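Local coordinates for protein putative NADH dehydrogenase/NAD(P)H nitroreductase (Bacteroides thetaiotaomicron VPI-5482, PDB 3KWK) that binds flavin mononucleotide and is probably an oxidoreductase of the nitroreductase family, perhaps using NAD(P)H to reduce nitro compounds, at residues V22-N27 with L78-N83; V51-F56 with A92-W97; I86-S91 with E142-L147. All blocks are in the same frame, centred on the assembly; numbering follows the deposited sequence. Where two conformers were deposited one is given.

Overall arrangement
The three contacts share one FMN-binding nitroreductase subunit, whose antiparallel sheet runs in the order 54-59, 83-90, 144-153, 118-123. Contact 3 pairs the two middle strands, and contact 2 lies beside it, with centres about 8 Å apart. The two touch directly: Pro-53 O lies 2.7 Å from Asp-90 N, probably a hydrogen bond, and the ring of Trp-97 packs on Gly-89 and Leu-145. Contact 1 lies across the chain's centre from contact 2, centres about 28 Å apart, and holds the flavin through Arg-23. The side chain of Leu-147 in contact 3 is about 7 Å from a bound FMN, that of Arg-52 in contact 2 about 6 Å; both contacts touch the second subunit.

Contact 1. Residues V22-N27 with L78-N83; sequences VRTYLN and LTQARN. With FMN (flavin mononucleotide), chain B.
Gln-80 reaches from its loop to the backbone of Thr-24 and Tyr-25. Its CB starts toward the 22-27 segment, and chi1 of 58° sets CG between the backbone N and carbonyl carbon, 4.1 Å from CD2 of the Tyr-25 ring. CD then lies 3.9 Å from Thr-24 CA, and at the tip OE1 accepts from Tyr-25 N at 3.0 Å, the N-H angle being 160° and the donor tilted 23° from the amide's carbonyl plane. NE2 runs beside the methyl CG2 of Thr-24. An alanine here would probably leave Tyr-25 N without this acceptor and open a gap beside Thr-24. The 22-27 loop borders the flavin site of the nitroreductase fold: the end of the Arg-23 side chain, extended from CG to NE, leads away from the 78-83 segment and donates from NE to FMN O2 at 2.8 Å and from NH2 to FMN N1 at 3.2 Å, both nearly straight. CE2 of Tyr-25 meets Ala-81 CB at 4.0 Å, with Pro-151 of strand 144-153 touching both side chains. Farther from the flavin, Arg-82 NH2 donates to Asn-27 OD1 at 2.9 Å; the oxygen lies in the guanidinium plane, while the nitrogen stands above the plane of the Asn-27 amide.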
loop_
_atom_site.group_PDB
_atom_site.type_symbol
_atom_site.label_atom_id
_atom_site.label_comp_id
_atom_site.label_asym_id
_atom_site.label_seq_id
_atom_site.Cartn_x
_atom_site.Cartn_y
_atom_site.Cartn_z
ATOM N N VAL A 22 5.663 2.697 -14.760
ATOM C CA VAL A 22 5.724 3.057 -16.185
ATOM C C VAL A 22 5.741 4.603 -16.259
ATOM O O VAL A 22 4.862 5.275 -15.668
ATOM C CB VAL A 22 4.497 2.520 -16.919
ATOM C CG1 VAL A 22 4.407 3.039 -18.343
ATOM C CG2 VAL A 22 4.427 0.934 -16.865
ATOM N N ARG A 23 6.741 5.133 -16.965
ATOM C CA ARG A 23 7.026 6.545 -17.032
ATOM C C ARG A 23 6.977 7.173 -18.417
ATOM O O ARG A 23 7.341 8.351 -18.608
ATOM C CB ARG A 23 8.426 6.803 -16.456
ATOM C CG ARG A 23 8.603 6.262 -15.039
ATOM C CD ARG A 23 9.938 6.666 -14.441
ATOM N NE ARG A 23 10.010 6.326 -13.022
ATOM C CZ ARG A 23 10.341 5.127 -12.541
ATOM N NH1 ARG A 23 10.664 4.087 -13.304
ATOM N NH2 ARG A 23 10.336 4.944 -11.248
ATOM N N THR A 24 6.503 6.402 -19.383
ATOM C CA THR A 24 6.236 6.903 -20.733
ATOM C C THR A 24 4.939 6.290 -21.228
ATOM O O THR A 24 4.627 5.131 -20.943
ATOM C CB THR A 24 7.358 6.591 -21.712
ATOM O OG1 THR A 24 7.556 5.179 -21.765
ATOM C CG2 THR A 24 8.700 7.333 -21.369
ATOM N N TYR A 25 4.152 7.093 -21.941
ATOM C CA TYR A 25 2.788 6.766 -22.327
ATOM C C TYR A 25 2.526 7.078 -23.784
ATOM O O TYR A 25 3.042 8.052 -24.348
ATOM C CB TYR A 25 1.745 7.495 -21.457
ATOM C CG TYR A 25 2.150 7.524 -20.016
ATOM C CD1 TYR A 25 2.083 6.380 -19.221
ATOM C CD2 TYR A 25 2.647 8.709 -19.439
ATOM C CE1 TYR A 25 2.510 6.393 -17.898
ATOM C CE2 TYR A 25 3.097 8.712 -18.158
ATOM C CZ TYR A 25 3.055 7.575 -17.377
ATOM O OH TYR A 25 3.538 7.643 -16.064
ATOM N N LEU A 26 1.671 6.263 -24.393
ATOM C CA LEU A 26 1.187 6.580 -25.712
ATOM C C LEU A 26 0.311 7.820 -25.639
ATOM O O LEU A 26 -0.278 8.130 -24.594
ATOM C CB LEU A 26 0.337 5.437 -26.237
ATOM C CG LEU A 26 1.018 4.090 -26.433
ATOM C CD1 LEU A 26 -0.009 3.002 -26.871
ATOM C CD2 LEU A 26 2.077 4.229 -27.500
ATOM N N ASN A 27 0.218 8.514 -26.766
ATOM C CA ASN A 27 -0.598 9.699 -26.865
ATOM C C ASN A 27 -2.028 9.280 -27.191
ATOM O O ASN A 27 -2.471 9.355 -28.345
ATOM C CB ASN A 27 -0.052 10.606 -27.965
ATOM C CG ASN A 27 -0.830 11.898 -28.088
ATOM O OD1 ASN A 27 -1.522 12.306 -27.160
ATOM N ND2 ASN A 27 -0.731 12.541 -29.260
ATOM N N LEU A 78 4.735 13.784 -16.491
ATOM C CA LEU A 78 3.426 14.445 -16.578
ATOM C C LEU A 78 3.165 15.150 -17.928
ATOM O O LEU A 78 2.022 15.306 -18.292
ATOM C CB LEU A 78 3.277 15.468 -15.462
ATOM C CG LEU A 78 2.989 14.893 -14.064
ATOM C CD1 LEU A 78 3.185 15.970 -12.990
ATOM C CD2 LEU A 78 1.544 14.354 -14.016
ATOM N N THR A 79 4.197 15.595 -18.645
ATOM C CA THR A 79 3.995 16.285 -19.907
ATOM C C THR A 79 3.524 15.294 -20.977
ATOM O O THR A 79 2.941 15.697 -21.991
ATOM C CB THR A 79 5.253 17.038 -20.388
ATOM O OG1 THR A 79 6.316 16.103 -20.629
ATOM C CG2 THR A 79 5.661 18.132 -19.389
ATOM N N GLN A 80 3.710 13.997 -20.759
ATOM C CA GLN A 80 3.216 13.033 -21.755
ATOM C C GLN A 80 2.036 12.213 -21.276
ATOM O O GLN A 80 1.535 11.333 -21.982
ATOM C CB GLN A 80 4.353 12.166 -22.315
ATOM C CG GLN A 80 5.121 11.384 -21.353
ATOM C CD GLN A 80 6.172 10.563 -22.067
ATOM O OE1 GLN A 80 5.870 9.496 -22.530
ATOM N NE2 GLN A 80 7.410 11.064 -22.143
ATOM N N ALA A 81 1.560 12.507 -20.068
ATOM C CA ALA A 81 0.382 11.878 -19.515
ATOM C C ALA A 81 -0.849 12.726 -19.853
ATOM O O ALA A 81 -0.794 13.971 -19.806
ATOM C CB ALA A 81 0.540 11.748 -17.929
ATOM N N ARG A 82 -1.959 12.082 -20.191
ATOM C CA ARG A 82 -3.247 12.781 -20.356
ATOM C C ARG A 82 -3.908 13.095 -19.012
ATOM O O ARG A 82 -4.732 13.972 -18.936
ATOM C CB ARG A 82 -4.258 11.912 -21.126
ATOM C CG ARG A 82 -3.984 11.644 -22.542
ATOM C CD ARG A 82 -4.266 12.859 -23.403
ATOM N NE ARG A 82 -3.917 12.507 -24.748
ATOM C CZ ARG A 82 -4.791 12.095 -25.657
ATOM N NH1 ARG A 82 -6.080 12.026 -25.344
ATOM N NH2 ARG A 82 -4.360 11.787 -26.862
ATOM N N ASN A 83 -3.595 12.300 -17.983
ATOM C CA ASN A 83 -4.216 12.417 -16.685
ATOM C C ASN A 83 -3.265 11.960 -15.564
ATOM O O ASN A 83 -2.313 11.189 -15.787
ATOM C CB ASN A 83 -5.468 11.495 -16.529
ATOM C CG ASN A 83 -6.465 11.591 -17.655
ATOM O OD1 ASN A 83 -7.374 12.431 -17.629
ATOM N ND2 ASN A 83 -6.309 10.731 -18.642
HETATM N N1 FMN B . 9.295 7.259 -9.365
HETATM C C2 FMN B . 9.479 8.436 -10.030
HETATM O O2 FMN B . 9.666 8.412 -11.259
HETATM N N3 FMN B . 9.473 9.641 -9.345
HETATM C C4 FMN B . 9.291 9.718 -7.981
HETATM O O4 FMN B . 9.281 10.846 -7.397
HETATM C C4A FMN B . 9.107 8.509 -7.304
HETATM N N5 FMN B . 8.940 8.499 -5.926
HETATM C C5A FMN B . 8.570 7.348 -5.285
HETATM C C6 FMN B . 8.250 7.405 -3.920
HETATM C C7 FMN B . 7.825 6.248 -3.285
HETATM C C7M FMN B . 7.451 6.248 -1.793
HETATM C C8 FMN B . 7.718 5.048 -3.962
HETATM C C8M FMN B . 7.244 3.829 -3.212
HETATM C C9 FMN B . 8.052 4.994 -5.304
HETATM C C9A FMN B . 8.478 6.146 -5.980
HETATM N N10 FMN B . 8.849 6.117 -7.327
HETATM C C10 FMN B . 9.092 7.287 -7.987
HETATM C "C1'" FMN B . 8.795 4.839 -8.079
HETATM C "C2'" FMN B . 10.009 3.971 -7.761
HETATM O "O2'" FMN B . 11.194 4.503 -8.361
HETATM C "C3'" FMN B . 9.772 2.501 -8.166
HETATM O "O3'" FMN B . 8.712 1.938 -7.394
HETATM C "C4'" FMN B . 11.034 1.617 -7.959
HETATM O "O4'" FMN B . 12.053 2.036 -8.878
HETATM C "C5'" FMN B . 10.752 0.122 -8.120
HETATM O "O5'" FMN B . 10.288 -0.047 -9.456
HETATM P P FMN B . 8.829 -0.708 -9.764
HETATM O O1P FMN B . 7.750 0.243 -9.213
HETATM O O2P FMN B . 8.877 -0.746 -11.307
HETATM O O3P FMN B . 8.738 -2.080 -9.125
HETATM O O HOH W 1 2.050 10.695 -24.873
HETATM O O HOH W 2 -0.589 10.397 -22.982
#

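Contact 2. Residues V51-F56 with A92-W97; sequences VRPWEF and ARSFYW
Polar contacts between Arg-93 and the backbone of Val-51 hold one edge of this junction, though in one of two modelled Arg-93 conformers, and the grip may be only partly occupied. Both terminal nitrogens of the guanidinium converge end-on on one oxygen, Val-51 O, NH2 at 2.9 Å and NH1 at 3.0 Å. Neither bond is straight, with N-H angles of 133° and 131°, as expected when two donors share an acceptor. NH1 also makes a weak bond to Arg-52 O, at the guanidinium edge. A bend at chi3, 69°, turns NE toward the Val-51 backbone.

Nonpolar contacts lie alongside. Val-51 CG1 sits off-centre above one guanidinium face, 3.6 Å from Arg-93 NH2, the two side chains running antiparallel. Pro-53 CB meets Ser-94 CB at 3.9 Å, and Pro-53 CG approaches Trp-97 CA at 4.0 Å.

Ser-94 OG accepts from Tyr-96 N, forming an ST turn. Tyr-96 OH is hydrogen-bonded to Tyr-127 OH of the second subunit, and Glu-55 is salt-bridged to Lys-169 of that subunit. The loop before strand 54-59 thus packs on the type I turn leading into helix 97-114, with Tyr-96 as N-cap, at the flavin-bearing dimer interface of the nitroreductase fold, where Tyr-96 touches FMN.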
loop_
_atom_site.group_PDB
_atom_site.type_symbol
_atom_site.label_atom_id
_atom_site.label_comp_id
_atom_site.label_asym_id
_atom_site.label_seq_id
_atom_site.Cartn_x
_atom_site.Cartn_y
_atom_site.Cartn_z
ATOM N N VAL A 51 -11.006 5.581 9.404
ATOM C CA VAL A 51 -11.290 6.975 9.160
ATOM C C VAL A 51 -11.543 7.263 7.677
ATOM O O VAL A 51 -12.367 8.122 7.339
ATOM C CB VAL A 51 -10.138 7.844 9.646
ATOM C CG1 VAL A 51 -10.282 9.314 9.225
ATOM C CG2 VAL A 51 -9.980 7.766 11.172
ATOM N N ARG A 52 -10.814 6.585 6.792
ATOM C CA ARG A 52 -10.957 6.810 5.369
ATOM C C ARG A 52 -10.593 8.244 5.001
ATOM O O ARG A 52 -11.384 8.961 4.412
ATOM C CB ARG A 52 -12.322 6.410 4.830
ATOM C CG ARG A 52 -12.790 5.018 5.322
ATOM C CD ARG A 52 -14.193 4.689 4.877
ATOM N NE ARG A 52 -14.626 3.476 5.552
ATOM C CZ ARG A 52 -15.818 2.905 5.386
ATOM N NH1 ARG A 52 -16.694 3.426 4.568
ATOM N NH2 ARG A 52 -16.109 1.794 6.058
ATOM N N PRO A 53 -9.358 8.635 5.349
ATOM C CA PRO A 53 -8.968 10.034 5.214
ATOM C C PRO A 53 -8.526 10.470 3.826
ATOM O O PRO A 53 -8.167 11.630 3.609
ATOM C CB PRO A 53 -7.780 10.140 6.175
ATOM C CG PRO A 53 -7.104 8.826 6.041
ATOM C CD PRO A 53 -8.269 7.830 5.930
ATOM N N TRP A 54 -8.564 9.562 2.874
ATOM C CA TRP A 54 -8.134 9.860 1.499
ATOM C C TRP A 54 -9.021 10.831 0.753
ATOM O O TRP A 54 -10.238 10.865 0.951
ATOM C CB TRP A 54 -7.962 8.583 0.701
ATOM C CG TRP A 54 -9.036 7.597 0.947
ATOM C CD1 TRP A 54 -10.337 7.719 0.631
ATOM C CD2 TRP A 54 -8.906 6.366 1.660
ATOM N NE1 TRP A 54 -11.052 6.625 1.048
ATOM C CE2 TRP A 54 -10.190 5.793 1.726
ATOM C CE3 TRP A 54 -7.834 5.705 2.270
ATOM C CZ2 TRP A 54 -10.415 4.532 2.307
ATOM C CZ3 TRP A 54 -8.064 4.482 2.854
ATOM C CH2 TRP A 54 -9.344 3.937 2.908
ATOM N N GLU A 55 -8.390 11.623 -0.092
ATOM C CA GLU A 55 -9.010 12.522 -1.050
ATOM C C GLU A 55 -8.232 12.389 -2.348
ATOM O O GLU A 55 -6.993 12.422 -2.322
ATOM C CB GLU A 55 -8.965 13.983 -0.520
ATOM C CG GLU A 55 -9.696 14.221 0.821
ATOM C CD GLU A 55 -11.223 14.165 0.748
ATOM O OE1 GLU A 55 -11.832 14.223 -0.338
ATOM O OE2 GLU A 55 -11.819 14.030 1.844
ATOM N N PHE A 56 -8.936 12.257 -3.486
ATOM C CA PHE A 56 -8.255 12.080 -4.760
ATOM C C PHE A 56 -8.565 13.234 -5.693
ATOM O O PHE A 56 -9.734 13.603 -5.873
ATOM C CB PHE A 56 -8.719 10.781 -5.427
ATOM C CG PHE A 56 -8.558 9.578 -4.532
ATOM C CD1 PHE A 56 -7.331 8.933 -4.450
ATOM C CD2 PHE A 56 -9.592 9.155 -3.717
ATOM C CE1 PHE A 56 -7.158 7.844 -3.605
ATOM C CE2 PHE A 56 -9.418 8.093 -2.859
ATOM C CZ PHE A 56 -8.216 7.435 -2.806
ATOM N N ALA A 92 -6.338 16.384 9.170
ATOM C CA ALA A 92 -7.150 16.831 10.291
ATOM C C ALA A 92 -7.928 15.666 10.919
ATOM O O ALA A 92 -8.257 15.705 12.124
ATOM C CB ALA A 92 -8.111 17.967 9.891
ATOM N N ARG A 93 -8.165 14.650 10.091
ATOM C CA ARG A 93 -9.000 13.490 10.404
ATOM C C ARG A 93 -8.198 12.276 10.870
ATOM O O ARG A 93 -8.725 11.423 11.541
ATOM C CB ARG A 93 -9.856 13.117 9.190
ATOM C CG ARG A 93 -10.970 14.164 8.863
ATOM C CD ARG A 93 -11.953 13.685 7.778
ATOM N NE ARG A 93 -12.739 12.607 8.318
ATOM C CZ ARG A 93 -12.860 11.378 7.821
ATOM N NH1 ARG A 93 -12.346 11.006 6.615
ATOM N NH2 ARG A 93 -13.568 10.523 8.532
ATOM N N SER A 94 -6.926 12.186 10.478
ATOM C CA SER A 94 -6.114 11.017 10.789
ATOM C C SER A 94 -4.619 11.257 10.754
ATOM O O SER A 94 -4.085 11.774 9.769
ATOM C CB SER A 94 -6.396 9.921 9.780
ATOM O OG SER A 94 -5.556 8.804 10.009
ATOM N N PHE A 95 -3.937 10.861 11.811
ATOM C CA PHE A 95 -2.454 10.855 11.787
ATOM C C PHE A 95 -1.892 9.585 11.125
ATOM O O PHE A 95 -0.677 9.424 11.039
ATOM C CB PHE A 95 -1.832 11.106 13.170
ATOM C CG PHE A 95 -2.271 10.142 14.269
ATOM C CD1 PHE A 95 -1.785 8.847 14.278
ATOM C CD2 PHE A 95 -3.122 10.536 15.280
ATOM C CE1 PHE A 95 -2.155 7.930 15.250
ATOM C CE2 PHE A 95 -3.483 9.653 16.249
ATOM C CZ PHE A 95 -2.998 8.322 16.219
ATOM N N TYR A 96 -2.775 8.704 10.655
ATOM C CA TYR A 96 -2.333 7.582 9.834
ATOM C C TYR A 96 -2.431 7.910 8.358
ATOM O O TYR A 96 -2.225 7.033 7.547
ATOM C CB TYR A 96 -3.197 6.353 10.084
ATOM C CG TYR A 96 -3.333 5.855 11.490
ATOM C CD1 TYR A 96 -2.317 5.160 12.101
ATOM C CD2 TYR A 96 -4.525 5.979 12.165
ATOM C CE1 TYR A 96 -2.472 4.667 13.378
ATOM C CE2 TYR A 96 -4.708 5.458 13.421
ATOM C CZ TYR A 96 -3.702 4.796 14.019
ATOM O OH TYR A 96 -3.936 4.270 15.279
ATOM N N TRP A 97 -2.748 9.162 7.991
ATOM C CA TRP A 97 -3.151 9.468 6.631
ATOM C C TRP A 97 -2.174 8.949 5.610
ATOM O O TRP A 97 -2.579 8.466 4.596
ATOM C CB TRP A 97 -3.444 10.972 6.425
ATOM C CG TRP A 97 -2.228 11.840 6.489
ATOM C CD1 TRP A 97 -1.706 12.465 7.594
ATOM C CD2 TRP A 97 -1.392 12.207 5.393
ATOM N NE1 TRP A 97 -0.580 13.165 7.268
ATOM C CE2 TRP A 97 -0.342 13.009 5.916
ATOM C CE3 TRP A 97 -1.383 11.886 4.051
ATOM C CZ2 TRP A 97 0.685 13.477 5.115
ATOM C CZ3 TRP A 97 -0.360 12.407 3.236
ATOM C CH2 TRP A 97 0.643 13.196 3.780
#

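Contact 3. Residues I86-S91 with E142-L147; sequences IVCGDS and ENILPL
Ile-144 lays its CD1 methyl against Asp-90, 3.5 Å from CG, while its CG2 meets Cys-88 CB at 3.6 Å. Thus the branched side chain spans two residues of the opposing strand on one face of the sheet. CG2, anti to the backbone N, lies toward Cys-88, while chi2 of -54° turns CD1 onto Asp-90. On the same face Cys-88 SG packs against Pro-146 CB. The carboxylate of Asp-90 takes a bond from Asn-143 ND2 to OD1 at 2.9 Å: OD1 lies in the amide plane of Asn-143, yet the nitrogen approaches from above the carboxylate plane, the two planes being 61° apart. The same OD1 accepts from Ala-92 N.

Strands 86-90 and 144-147 form the antiparallel centre of the four-stranded nitroreductase sheet; the N-to-C directions of these short segments differ by 140°. In the hydrogen-bonded pair, Gly-89 N donates to Leu-145 O at 2.8 Å and Leu-145 N to Gly-89 O at 2.9 Å; Leu-147 N donates to Val-87 O. Where strand 83-90 ends and strand 144-153 begins, Asn-143 O receives two donors, Ser-91 N and Ser-91 OG, the hydroxyl at 2.7 Å. On the face opposite Ile-144, Leu-145 CD1 touches Ser-91 CB at 3.6 Å, and Trp-97 of helix 97-114 packs on the Leu-145 side chain.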
loop_
_atom_site.group_PDB
_atom_site.type_symbol
_atom_site.label_atom_id
_atom_site.label_comp_id
_atom_site.label_asym_id
_atom_site.label_seq_id
_atom_site.Cartn_x
_atom_site.Cartn_y
_atom_site.Cartn_z
ATOM N N ILE A 86 -3.928 12.478 -8.009
ATOM C CA ILE A 86 -3.191 12.971 -6.866
ATOM C C ILE A 86 -3.811 12.375 -5.618
ATOM O O ILE A 86 -4.981 12.625 -5.333
ATOM C CB ILE A 86 -3.158 14.492 -6.812
ATOM C CG1 ILE A 86 -2.688 15.049 -8.162
ATOM C CG2 ILE A 86 -2.243 14.954 -5.646
ATOM C CD1 ILE A 86 -2.337 16.521 -8.096
ATOM N N VAL A 87 -3.064 11.534 -4.918
ATOM C CA VAL A 87 -3.554 10.883 -3.697
ATOM C C VAL A 87 -3.213 11.758 -2.513
ATOM O O VAL A 87 -2.015 12.027 -2.256
ATOM C CB VAL A 87 -2.974 9.454 -3.483
ATOM C CG1 VAL A 87 -3.514 8.845 -2.185
ATOM C CG2 VAL A 87 -3.207 8.545 -4.759
ATOM N N CYS A 88 -4.224 12.220 -1.793
ATOM C CA CYS A 88 -4.049 13.117 -0.668
ATOM C C CYS A 88 -4.688 12.526 0.554
ATOM O O CYS A 88 -5.554 11.676 0.459
ATOM C CB CYS A 88 -4.725 14.471 -0.909
ATOM S SG CYS A 88 -4.266 15.276 -2.446
ATOM N N GLY A 89 -4.305 13.052 1.710
ATOM C CA GLY A 89 -4.877 12.626 2.991
ATOM C C GLY A 89 -5.376 13.792 3.812
ATOM O O GLY A 89 -4.718 14.830 3.864
ATOM N N ASP A 90 -6.533 13.637 4.456
ATOM C CA ASP A 90 -7.013 14.683 5.361
ATOM C C ASP A 90 -6.356 14.527 6.724
ATOM O O ASP A 90 -6.786 13.708 7.551
ATOM C CB ASP A 90 -8.534 14.639 5.444
ATOM C CG ASP A 90 -9.104 15.796 6.253
ATOM O OD1 ASP A 90 -8.307 16.515 6.887
ATOM O OD2 ASP A 90 -10.338 16.014 6.164
ATOM N N SER A 91 -5.256 15.247 6.924
ATOM C CA SER A 91 -4.458 15.154 8.132
ATOM C C SER A 91 -5.222 15.665 9.368
ATOM O O SER A 91 -4.817 15.397 10.488
ATOM C CB SER A 91 -3.185 15.983 7.945
ATOM O OG SER A 91 -3.483 17.353 7.849
ATOM N N GLU A 142 -5.518 23.602 3.597
ATOM C CA GLU A 142 -4.301 23.423 4.397
ATOM C C GLU A 142 -4.161 22.024 5.019
ATOM O O GLU A 142 -3.063 21.465 5.097
ATOM C CB GLU A 142 -4.276 24.498 5.502
ATOM C CG GLU A 142 -3.019 24.497 6.360
ATOM C CD GLU A 142 -2.831 25.802 7.144
ATOM O OE1 GLU A 142 -3.818 26.301 7.717
ATOM O OE2 GLU A 142 -1.690 26.314 7.186
ATOM N N ASN A 143 -5.296 21.458 5.421
ATOM C CA ASN A 143 -5.349 20.153 6.108
ATOM C C ASN A 143 -5.202 18.945 5.200
ATOM O O ASN A 143 -4.927 17.842 5.650
ATOM C CB ASN A 143 -6.626 20.005 6.935
ATOM C CG ASN A 143 -7.895 20.216 6.120
ATOM O OD1 ASN A 143 -8.091 21.297 5.555
ATOM N ND2 ASN A 143 -8.807 19.217 6.126
ATOM N N ILE A 144 -5.413 19.181 3.910
ATOM C CA ILE A 144 -5.334 18.135 2.891
ATOM C C ILE A 144 -3.924 18.069 2.339
ATOM O O ILE A 144 -3.483 18.999 1.680
ATOM C CB ILE A 144 -6.354 18.361 1.764
ATOM C CG1 ILE A 144 -7.782 18.493 2.291
ATOM C CG2 ILE A 144 -6.319 17.215 0.718
ATOM C CD1 ILE A 144 -8.336 17.339 3.210
ATOM N N LEU A 145 -3.230 16.983 2.649
ATOM C CA LEU A 145 -1.819 16.851 2.328
ATOM C C LEU A 145 -1.615 15.870 1.188
ATOM O O LEU A 145 -2.090 14.743 1.261
ATOM C CB LEU A 145 -1.037 16.394 3.569
ATOM C CG LEU A 145 -1.231 17.270 4.798
ATOM C CD1 LEU A 145 -0.324 16.756 5.921
ATOM C CD2 LEU A 145 -1.000 18.778 4.540
ATOM N N PRO A 146 -0.825 16.250 0.177
ATOM C CA PRO A 146 -0.649 15.324 -0.963
ATOM C C PRO A 146 0.448 14.295 -0.711
ATOM O O PRO A 146 1.564 14.685 -0.401
ATOM C CB PRO A 146 -0.265 16.269 -2.122
ATOM C CG PRO A 146 0.369 17.430 -1.483
ATOM C CD PRO A 146 -0.255 17.578 -0.111
ATOM N N LEU A 147 0.109 13.006 -0.807
ATOM C CA LEU A 147 1.077 11.953 -0.690
ATOM C C LEU A 147 1.880 11.806 -1.978
ATOM O O LEU A 147 3.095 11.835 -1.940
ATOM C CB LEU A 147 0.444 10.604 -0.332
ATOM C CG LEU A 147 1.408 9.432 -0.310
ATOM C CD1 LEU A 147 2.351 9.585 0.849
ATOM C CD2 LEU A 147 0.639 8.085 -0.200
#